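Long-range contacts in rhamnosidase B (Bacillus sp., PDB 2OKX), which probably hydrolyses terminal alpha-L-rhamnosyl residues from rhamnose-containing glycosides, as an inverting alpha-L-rhamnosidase of glycoside hydrolase family 78: residues A[453-458]-A[519-524]; A[459-464]-A[513-518]. All blocks are in the same frame, centred on the assembly; numbering follows the deposited sequence.

In the fold
Well into the chain, strand 450-457 turns through 458-461 into strand 462-472. After further strands, 507-513 returns beside 462-472, and contact 2 (459-464 with 513-518) closes a loop of 48 residues. The chain then bends again and enters strand 520-528, which pairs with 450-457 in contact 1 (453-458 with 519-524). Contact 2 therefore lies within the larger loop of contact 1. The two contacts belong to two different sheets of the concanavalin-like region. They meet where the chain crosses from one sheet to the other: Pro458 packs on Ala517, Leu455 on Ile463, and Val519 on Thr461.

Contact 1 (A[453-458]-A[519-524]); sequences FELEAP and VKLHEI. With CA (calcium ion), chain C.
Residues 453-457 and 520-524 are neighbouring antiparallel strands with a classic beta bulge, in one sheet of the concanavalin-like region. Phe453 pairs with Ile524 and Leu455 with Leu521, so the register slips by one residue at Glu454. There His522 and Glu523 both face Glu454. Glu454 O accepts from His522 N at 3.0 Å and from Glu523 N at 3.3 Å. The His522 bond is the more bent of the two, 133° at the hydrogen. Beyond the bulge regular pairing resumes, with Glu456 N to Lys520 O and Lys520 N to Glu456 O.

Phe453, Leu455, Leu521 and Ile524 make one face of the sheet apolar. Leu521 CD1 lies 4.0 Å from Leu455 CB, and Ile524 CD1 touches Phe453 CB. Leu508 and Leu510 of strand 507-513 cover Ile524 and Leu521, so this face looks onto the other sheet. Further along, Ala457 CB meets Val519 CG2, and Val519 also touches Val512.

The opposite face carries Glu454, Glu456, Lys520 and Glu523. The carboxylates of Glu454 and Glu523 come near each other, OE2 to OE2 4.4 Å. Water 1 donates to both, while Arg494 and Lys202 form salt bridges with Glu454 and Glu523 respectively. Their positive charges probably offset the repulsion. Glu456 CG is anti to its carbonyl carbon (chi1 -62°), on the side of the backbone N. From there the extended chain ends at water 2, which donates to Glu456 OE2 and accepts from Lys520 NZ.

The bulge residue is also a metal ligand. His522 binds calcium through its backbone. Val423 O is another ligand, three waters also bind, and the remaining ligands come from elsewhere. Water 3 also donates to Glu523 OE1. The calcium lies 2.6 Å from His522 O.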
# COMPACT_ATOMS: atom_id res chain seq x y z
N PHE A 453 8.05 -16.44 13.91
CA PHE A 453 7.67 -17.34 14.98
C PHE A 453 8.71 -18.42 15.18
O PHE A 453 9.60 -18.61 14.35
CB PHE A 453 6.31 -17.99 14.70
CG PHE A 453 6.31 -18.91 13.50
CD1 PHE A 453 5.89 -18.44 12.26
CD2 PHE A 453 6.72 -20.23 13.61
CE1 PHE A 453 5.89 -19.28 11.14
CE2 PHE A 453 6.73 -21.08 12.50
CZ PHE A 453 6.31 -20.61 11.27
N GLU A 454 8.60 -19.12 16.30
CA GLU A 454 9.47 -20.23 16.65
C GLU A 454 8.56 -21.21 17.35
O GLU A 454 7.77 -20.82 18.22
CB GLU A 454 10.60 -19.79 17.58
CG GLU A 454 11.48 -20.95 18.02
CD GLU A 454 12.71 -20.51 18.79
OE1 GLU A 454 13.39 -21.38 19.37
OE2 GLU A 454 13.00 -19.29 18.82
N LEU A 455 8.65 -22.48 16.97
CA LEU A 455 7.79 -23.48 17.57
C LEU A 455 8.33 -24.90 17.39
O LEU A 455 9.30 -25.12 16.67
CB LEU A 455 6.40 -23.39 16.94
CG LEU A 455 6.32 -23.54 15.41
CD1 LEU A 455 6.53 -24.99 15.00
CD2 LEU A 455 4.96 -23.06 14.91
N GLU A 456 7.69 -25.83 18.08
CA GLU A 456 8.03 -27.25 18.00
C GLU A 456 6.74 -27.91 17.57
O GLU A 456 5.69 -27.62 18.13
CB GLU A 456 8.43 -27.82 19.36
CG GLU A 456 9.66 -27.20 19.98
CD GLU A 456 10.00 -27.85 21.31
OE1 GLU A 456 10.35 -27.12 22.25
OE2 GLU A 456 9.93 -29.09 21.40
N ALA A 457 6.80 -28.77 16.56
CA ALA A 457 5.59 -29.44 16.10
C ALA A 457 5.91 -30.68 15.30
O ALA A 457 7.03 -30.85 14.82
CB ALA A 457 4.75 -28.48 15.26
N PRO A 458 4.93 -31.58 15.15
CA PRO A 458 5.13 -32.81 14.38
C PRO A 458 5.31 -32.42 12.92
O PRO A 458 4.84 -31.36 12.49
CB PRO A 458 3.82 -33.57 14.60
CG PRO A 458 3.34 -33.07 15.92
CD PRO A 458 3.63 -31.60 15.85
N VAL A 519 1.41 -28.83 19.78
CA VAL A 519 2.36 -27.88 19.23
C VAL A 519 2.77 -26.92 20.35
O VAL A 519 1.93 -26.44 21.10
CB VAL A 519 1.74 -27.07 18.07
CG1 VAL A 519 2.65 -25.89 17.70
CG2 VAL A 519 1.53 -27.97 16.86
N LYS A 520 4.07 -26.66 20.46
CA LYS A 520 4.56 -25.73 21.47
C LYS A 520 4.98 -24.45 20.77
O LYS A 520 5.95 -24.44 20.01
CB LYS A 520 5.76 -26.32 22.21
CG LYS A 520 5.43 -27.52 23.07
CD LYS A 520 6.67 -28.01 23.80
CE LYS A 520 6.37 -29.23 24.64
NZ LYS A 520 7.58 -29.71 25.36
N LEU A 521 4.25 -23.38 21.01
CA LEU A 521 4.57 -22.10 20.39
C LEU A 521 5.47 -21.32 21.33
O LEU A 521 5.03 -20.85 22.39
CB LEU A 521 3.28 -21.34 20.08
CG LEU A 521 3.35 -20.04 19.27
CD1 LEU A 521 4.21 -20.23 18.03
CD2 LEU A 521 1.94 -19.62 18.88
N HIS A 522 6.75 -21.20 20.97
CA HIS A 522 7.71 -20.48 21.79
C HIS A 522 7.52 -18.98 21.67
O HIS A 522 7.73 -18.25 22.63
CB HIS A 522 9.15 -20.86 21.40
CG HIS A 522 9.56 -22.21 21.91
ND1 HIS A 522 9.16 -23.39 21.31
CD2 HIS A 522 10.28 -22.57 23.00
CE1 HIS A 522 9.62 -24.41 22.01
NE2 HIS A 522 10.30 -23.94 23.04
N GLU A 523 7.15 -18.52 20.48
CA GLU A 523 6.89 -17.11 20.26
C GLU A 523 6.33 -16.80 18.87
O GLU A 523 6.67 -17.46 17.89
CB GLU A 523 8.14 -16.26 20.49
CG GLU A 523 9.35 -16.64 19.65
CD GLU A 523 10.54 -15.74 19.94
OE1 GLU A 523 10.79 -15.47 21.13
OE2 GLU A 523 11.23 -15.31 18.99
N ILE A 524 5.45 -15.81 18.83
CA ILE A 524 4.85 -15.33 17.60
C ILE A 524 5.02 -13.82 17.76
O ILE A 524 4.75 -13.26 18.83
CB ILE A 524 3.34 -15.73 17.50
CG1 ILE A 524 2.71 -15.10 16.25
CG2 ILE A 524 2.59 -15.31 18.74
CD1 ILE A 524 3.30 -15.58 14.93
CA CA C . 9.62 -18.11 24.41
O HOH W 1 12.69 -17.02 17.55
O HOH W 2 9.41 -30.43 23.61
O HOH W 3 9.57 -15.85 23.87
O HOH W 4 9.72 -20.47 24.86
O HOH W 5 7.49 -17.96 25.31

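Contact 2 (A[459-464]-A[513-518])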
# COMPACT_ATOMS: atom_id res chain seq x y z
N ALA A 459 5.99 -33.27 12.15
CA ALA A 459 6.20 -32.97 10.73
C ALA A 459 4.85 -32.92 10.01
O ALA A 459 3.95 -33.71 10.30
CB ALA A 459 7.09 -34.04 10.10
N GLY A 460 4.72 -31.98 9.08
CA GLY A 460 3.48 -31.87 8.33
C GLY A 460 2.46 -30.92 8.93
O GLY A 460 1.46 -30.59 8.28
N THR A 461 2.68 -30.49 10.17
CA THR A 461 1.74 -29.58 10.81
C THR A 461 1.64 -28.30 9.98
O THR A 461 2.65 -27.74 9.55
CB THR A 461 2.18 -29.22 12.25
OG1 THR A 461 2.18 -30.40 13.06
CG2 THR A 461 1.23 -28.20 12.86
N ILE A 462 0.41 -27.85 9.74
CA ILE A 462 0.18 -26.64 8.96
C ILE A 462 0.04 -25.41 9.86
O ILE A 462 -0.73 -25.43 10.82
CB ILE A 462 -1.10 -26.75 8.11
CG1 ILE A 462 -0.93 -27.83 7.04
CG2 ILE A 462 -1.42 -25.40 7.47
CD1 ILE A 462 -2.22 -28.15 6.29
N ILE A 463 0.79 -24.36 9.55
CA ILE A 463 0.72 -23.12 10.31
C ILE A 463 0.25 -22.02 9.35
O ILE A 463 1.02 -21.57 8.49
CB ILE A 463 2.11 -22.72 10.88
CG1 ILE A 463 2.67 -23.85 11.75
CG2 ILE A 463 1.98 -21.45 11.72
CD1 ILE A 463 1.80 -24.19 12.97
N ASP A 464 -1.01 -21.61 9.49
CA ASP A 464 -1.60 -20.57 8.64
C ASP A 464 -1.62 -19.22 9.35
O ASP A 464 -1.99 -19.12 10.52
CB ASP A 464 -3.03 -20.95 8.26
CG ASP A 464 -3.09 -22.00 7.17
OD1 ASP A 464 -4.20 -22.45 6.84
OD2 ASP A 464 -2.02 -22.37 6.63
N ARG A 513 -3.14 -26.68 11.94
CA ARG A 513 -3.90 -27.81 11.43
C ARG A 513 -3.07 -29.08 11.19
O ARG A 513 -1.86 -29.03 10.97
CB ARG A 513 -4.57 -27.45 10.09
CG ARG A 513 -4.95 -25.98 9.90
CD ARG A 513 -5.50 -25.77 8.49
NE ARG A 513 -5.65 -24.36 8.12
CZ ARG A 513 -6.71 -23.61 8.40
NH1 ARG A 513 -7.74 -24.12 9.06
NH2 ARG A 513 -6.73 -22.34 8.01
N GLY A 514 -3.76 -30.23 11.21
CA GLY A 514 -3.13 -31.51 10.94
C GLY A 514 -2.06 -32.06 11.87
O GLY A 514 -1.34 -32.99 11.49
N ASN A 515 -1.93 -31.51 13.07
CA ASN A 515 -0.93 -32.00 14.00
C ASN A 515 -1.56 -33.06 14.89
O ASN A 515 -2.68 -32.90 15.37
CB ASN A 515 -0.42 -30.86 14.87
CG ASN A 515 -1.53 -30.16 15.61
OD1 ASN A 515 -2.47 -29.66 15.00
ND2 ASN A 515 -1.43 -30.13 16.94
N SER A 516 -0.84 -34.16 15.09
CA SER A 516 -1.33 -35.25 15.92
C SER A 516 -0.94 -35.00 17.37
O SER A 516 -1.74 -35.19 18.29
CB SER A 516 -0.73 -36.58 15.44
OG SER A 516 0.68 -36.46 15.27
N ALA A 517 0.29 -34.55 17.56
CA ALA A 517 0.81 -34.25 18.89
C ALA A 517 0.70 -32.75 19.14
O ALA A 517 0.57 -31.96 18.21
CB ALA A 517 2.27 -34.69 18.99
N PRO A 518 0.75 -32.34 20.42
CA PRO A 518 0.65 -30.91 20.73
C PRO A 518 1.76 -30.05 20.14
O PRO A 518 2.91 -30.49 20.01
CB PRO A 518 0.63 -30.89 22.26
CG PRO A 518 1.39 -32.12 22.63
CD PRO A 518 0.87 -33.14 21.65
O HOH W 6 1.43 -33.41 11.90
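Asp464 and Arg513 meet side-on, with their side chains crossing at about a right angle. Two Arg513 nitrogens go to one oxygen: Asp464 OD1 accepts from NE at 2.7 Å and from NH2 at 2.8 Å. OD1 sits in the guanidinium plane, but the carboxylate is turned 64° from that plane. NH2 uses the anti lone pair of OD1, whereas NE comes from above the carboxylate plane. The Arg513 chain is extended from CG to NE and reaches past Ile462 to the acid. Both groups have second partners in salt bridges, Arg487 at Asp464 OD2 and Asp436 at Arg513 NH1. These would hold the two planes in place and help balance the buried charges.

The backbone beneath is the end of an antiparallel strand pair in the concanavalin-like region. Ile462 and Arg513 form a hydrogen-bonded pair, Ile462 N to Arg513 O and Arg513 N to Ile462 O. Their side chains share one face, with CB atoms 4.1 Å apart.

Past this pair the strands give way to loop. Thr461 and Asn515 approach at a slant. Thr461 OG1 lies 3.2 Å from Asn515 CB. OG1 is hydrogen-bonded to Pro458 O and more weakly to water 6. Water 6 donates to Ala459 O and Gly514 O, bridging the two loops. Asn515 turns its amide along its own segment, where ND2 donates to Ala517 O at 3.0 Å.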